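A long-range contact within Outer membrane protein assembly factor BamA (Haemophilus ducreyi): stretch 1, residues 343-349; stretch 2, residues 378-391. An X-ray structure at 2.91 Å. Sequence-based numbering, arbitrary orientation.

Stretch 1, residues 343-349: DNKYYQV
Stretch 2 (378-391) SFGGKEVPFYQLYS

The two stretches, at least 31 residues apart in sequence, bury 756 Å² between them. Stretch 1 enters as a turn, with a very short K345 N to D343 O hydrogen bond (2.4 Å) and positive phi at N344 (phi/psi 62/-53°) and K345 (52/71°). From Y346 to V349 it is an extended strand, phi -131 to -148° and psi 139 to 176°. Stretch 2 meets it antiparallel at one bridge, the non-hydrogen-bonded pair Y346 and S378, whose CA atoms lie 3.9 Å apart. Just beyond this pair, F379 N donates to K345 O (3.2 Å, 141°). S378 (-125/-179°) and F379 (-167/176°) are extended, G380 (68/32°) and G381 (61/37°) turn the chain, and K382 to P385 are extended again (phi -123 to -59°, psi 121 to 155°); Q388 N then donates to P385 O (2.7 Å).

The side chains of Y346 and S378 leave the same face of the sheet, CB to CB 4.1 Å. S378 (chi1 51°, p) turns back on its own stretch, its OG donating to K382 O at 2.6 Å. Y346 (chi1 66°, p; chi2 -81°) lays its ring against P385: the proline CD sits over one ring face, 4.1 Å from the centroid, with Y346 CD1 to P385 CD at 3.7 Å. V384 (chi1 t) adds a looser apolar contact, CG2 to Y346 CB at 4.4 Å. The N344 CA-to-CB bond points away, but its amide (chi1 -81°, m; chi2 -23°) swings back, with N344 OD1 3.7 Å from P385 CG and N344 ND2 3.6 Å from Y387 OH.

A second aromatic patch is built on F379 (chi1 53°, p; chi2 -88°). K345 CB packs over its ring face, 4.3 Å from the centroid, and K345 CG reaches F379 CE2 at 3.5 Å. Y347 (chi1 51°, p; chi2 82°) meets F379 rim to rim, CD2 to CD1 at 3.7 Å, planes 16° apart.

The K345 chain (chi1 -101°, between wells; chi2 and chi3 t; chi4 -103°) continues past G380, its CD 4.0 Å from G380 CA. An ideal CB on this glycine would stand 2.5 Å from K345 CD, a clash, and the positive phi independently favours glycine. The CA-to-CB bond of K382 (chi1 and chi2 m) points toward stretch 1, K382 CB 3.7 Å from N344 O; chi3 t and chi4 35° (p) bring K382 NZ to 3.8 Å from K345 CD.

Farther along, the Q388 CA-to-CB bond points toward stretch 1 (chi1 -148°; chi2 81°, p; chi3 0°). Q388 NE2 donates a weak hydrogen bond to Q348 OE1 (3.4 Å, 161°), pairing complementary amide groups; Q388 NE2 also lies 3.2 Å from Y346 OH, at too poor an angle for a hydrogen bond. Q348 (chi1 -42°, m; chi2 t; chi3 -102°) places NE2 3.4 Å from Y390 OH.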

# COMPACT_ATOMS: atom_id res chain seq x y z
N ASP A 343 -19.78 23.24 -0.31
CA ASP A 343 -21.02 23.18 0.47
C ASP A 343 -20.69 22.36 1.74
O ASP A 343 -19.53 22.31 2.19
CB ASP A 343 -22.12 22.53 -0.38
CG ASP A 343 -22.43 23.33 -1.68
OD1 ASP A 343 -22.42 24.57 -1.62
OD2 ASP A 343 -22.69 22.73 -2.76
N ASN A 344 -21.66 21.71 2.34
CA ASN A 344 -21.31 20.60 3.26
C ASN A 344 -20.46 20.80 4.56
O ASN A 344 -20.88 20.33 5.63
CB ASN A 344 -20.77 19.42 2.46
CG ASN A 344 -21.87 18.60 1.87
OD1 ASN A 344 -23.01 18.63 2.36
ND2 ASN A 344 -21.57 17.86 0.81
N LYS A 345 -19.27 21.43 4.46
CA LYS A 345 -18.53 21.91 5.66
C LYS A 345 -18.26 20.91 6.80
O LYS A 345 -18.83 21.05 7.91
CB LYS A 345 -19.21 23.15 6.26
CG LYS A 345 -18.56 24.47 5.90
CD LYS A 345 -19.40 25.64 6.38
CE LYS A 345 -18.86 26.97 5.86
NZ LYS A 345 -18.13 27.71 6.91
N TYR A 346 -17.38 19.95 6.57
CA TYR A 346 -17.12 18.92 7.58
C TYR A 346 -15.66 18.44 7.52
O TYR A 346 -14.89 18.87 6.65
CB TYR A 346 -18.07 17.74 7.38
CG TYR A 346 -17.82 16.98 6.07
CD1 TYR A 346 -18.33 17.45 4.86
CD2 TYR A 346 -17.07 15.81 6.06
CE1 TYR A 346 -18.10 16.77 3.66
CE2 TYR A 346 -16.84 15.12 4.86
CZ TYR A 346 -17.36 15.61 3.66
OH TYR A 346 -17.14 14.93 2.48
N TYR A 347 -15.28 17.56 8.44
CA TYR A 347 -13.93 16.98 8.41
C TYR A 347 -13.93 15.55 8.88
O TYR A 347 -14.79 15.15 9.65
CB TYR A 347 -12.94 17.78 9.25
CG TYR A 347 -13.39 18.07 10.66
CD1 TYR A 347 -13.23 17.12 11.67
CD2 TYR A 347 -13.94 19.30 10.99
CE1 TYR A 347 -13.64 17.39 12.99
CE2 TYR A 347 -14.35 19.58 12.29
CZ TYR A 347 -14.20 18.63 13.29
OH TYR A 347 -14.61 18.93 14.56
N GLN A 348 -12.97 14.78 8.40
CA GLN A 348 -12.85 13.39 8.79
C GLN A 348 -11.39 13.11 9.20
O GLN A 348 -10.48 13.70 8.65
CB GLN A 348 -13.30 12.46 7.66
CG GLN A 348 -14.57 12.92 6.94
CD GLN A 348 -15.28 11.81 6.16
OE1 GLN A 348 -15.18 11.72 4.93
NE2 GLN A 348 -16.01 10.96 6.88
N VAL A 349 -11.18 12.23 10.18
CA VAL A 349 -9.84 11.84 10.62
C VAL A 349 -9.88 10.38 11.06
O VAL A 349 -10.84 9.97 11.70
CB VAL A 349 -9.34 12.76 11.76
CG1 VAL A 349 -10.25 12.68 12.98
CG2 VAL A 349 -7.91 12.41 12.14
N SER A 378 -18.69 18.21 11.87
CA SER A 378 -19.02 19.27 10.95
C SER A 378 -18.92 20.60 11.67
O SER A 378 -18.58 20.64 12.84
CB SER A 378 -20.44 19.06 10.42
OG SER A 378 -21.35 18.85 11.48
N PHE A 379 -19.22 21.69 10.97
CA PHE A 379 -19.07 23.02 11.51
C PHE A 379 -19.80 23.99 10.60
O PHE A 379 -20.33 23.58 9.57
CB PHE A 379 -17.59 23.39 11.63
CG PHE A 379 -16.81 23.22 10.35
CD1 PHE A 379 -16.22 22.01 10.04
CD2 PHE A 379 -16.66 24.28 9.47
CE1 PHE A 379 -15.51 21.86 8.86
CE2 PHE A 379 -15.96 24.14 8.28
CZ PHE A 379 -15.38 22.94 7.98
N GLY A 380 -19.85 25.26 10.96
CA GLY A 380 -20.56 26.23 10.15
C GLY A 380 -22.07 26.00 10.15
O GLY A 380 -22.74 26.29 9.17
N GLY A 381 -22.58 25.49 11.27
CA GLY A 381 -24.00 25.22 11.41
C GLY A 381 -24.49 24.21 10.39
O GLY A 381 -25.60 24.30 9.86
N LYS A 382 -23.64 23.23 10.10
CA LYS A 382 -23.96 22.20 9.14
C LYS A 382 -23.85 20.85 9.80
O LYS A 382 -23.04 20.67 10.72
CB LYS A 382 -23.00 22.28 7.96
CG LYS A 382 -23.05 23.60 7.24
CD LYS A 382 -24.35 23.78 6.47
CE LYS A 382 -24.44 25.18 5.89
NZ LYS A 382 -23.08 25.65 5.48
N GLU A 383 -24.64 19.89 9.34
CA GLU A 383 -24.51 18.52 9.81
C GLU A 383 -23.59 17.72 8.88
O GLU A 383 -23.43 18.05 7.72
CB GLU A 383 -25.88 17.85 9.93
CG GLU A 383 -26.19 17.34 11.33
CD GLU A 383 -26.20 18.46 12.36
OE1 GLU A 383 -27.14 19.27 12.32
OE2 GLU A 383 -25.26 18.53 13.19
N VAL A 384 -22.98 16.67 9.41
CA VAL A 384 -22.20 15.78 8.55
C VAL A 384 -23.13 15.13 7.53
O VAL A 384 -24.20 14.64 7.88
CB VAL A 384 -21.46 14.70 9.38
CG1 VAL A 384 -20.90 13.64 8.46
CG2 VAL A 384 -20.35 15.33 10.24
N PRO A 385 -22.74 15.13 6.27
CA PRO A 385 -23.60 14.55 5.24
C PRO A 385 -23.88 13.08 5.56
O PRO A 385 -22.92 12.32 5.61
CB PRO A 385 -22.75 14.64 3.97
CG PRO A 385 -21.78 15.70 4.21
CD PRO A 385 -21.52 15.72 5.70
N PHE A 386 -25.15 12.70 5.73
CA PHE A 386 -25.53 11.37 6.23
C PHE A 386 -24.96 10.18 5.47
O PHE A 386 -24.84 9.08 6.02
CB PHE A 386 -27.05 11.22 6.31
CG PHE A 386 -27.77 11.39 4.99
CD1 PHE A 386 -27.87 10.34 4.09
CD2 PHE A 386 -28.37 12.59 4.67
CE1 PHE A 386 -28.55 10.50 2.89
CE2 PHE A 386 -29.05 12.76 3.46
CZ PHE A 386 -29.14 11.72 2.58
N TYR A 387 -24.61 10.39 4.22
CA TYR A 387 -24.06 9.32 3.40
C TYR A 387 -22.56 9.18 3.61
O TYR A 387 -21.91 8.43 2.91
CB TYR A 387 -24.35 9.57 1.92
CG TYR A 387 -23.98 10.94 1.39
CD1 TYR A 387 -24.88 12.00 1.45
CD2 TYR A 387 -22.75 11.17 0.81
CE1 TYR A 387 -24.55 13.25 0.95
CE2 TYR A 387 -22.40 12.41 0.31
CZ TYR A 387 -23.31 13.45 0.37
OH TYR A 387 -22.96 14.69 -0.14
N GLN A 388 -22.04 9.95 4.56
CA GLN A 388 -20.62 10.00 4.86
C GLN A 388 -20.41 9.43 6.26
O GLN A 388 -19.37 9.65 6.88
CB GLN A 388 -20.16 11.45 4.82
CG GLN A 388 -18.74 11.64 4.38
CD GLN A 388 -18.60 11.61 2.87
OE1 GLN A 388 -19.58 11.44 2.15
NE2 GLN A 388 -17.37 11.78 2.38
N LEU A 389 -21.41 8.72 6.77
CA LEU A 389 -21.36 8.17 8.12
C LEU A 389 -20.75 6.76 8.25
O LEU A 389 -20.61 6.04 7.27
CB LEU A 389 -22.76 8.19 8.74
CG LEU A 389 -23.32 9.53 9.20
CD1 LEU A 389 -24.65 9.31 9.83
CD2 LEU A 389 -22.38 10.12 10.19
N TYR A 390 -20.37 6.37 9.46
CA TYR A 390 -19.72 5.07 9.67
C TYR A 390 -20.66 3.99 10.18
O TYR A 390 -21.68 4.25 10.81
CB TYR A 390 -18.58 5.19 10.65
CG TYR A 390 -17.58 6.28 10.34
CD1 TYR A 390 -16.83 6.24 9.17
CD2 TYR A 390 -17.35 7.32 11.23
CE1 TYR A 390 -15.91 7.21 8.89
CE2 TYR A 390 -16.42 8.30 10.95
CZ TYR A 390 -15.70 8.24 9.77
OH TYR A 390 -14.77 9.21 9.48
N SER A 391 -20.29 2.76 9.90
CA SER A 391 -21.00 1.61 10.41
C SER A 391 -19.94 0.51 10.52
O SER A 391 -18.89 0.58 9.88
CB SER A 391 -22.13 1.21 9.47
OG SER A 391 -21.65 0.62 8.28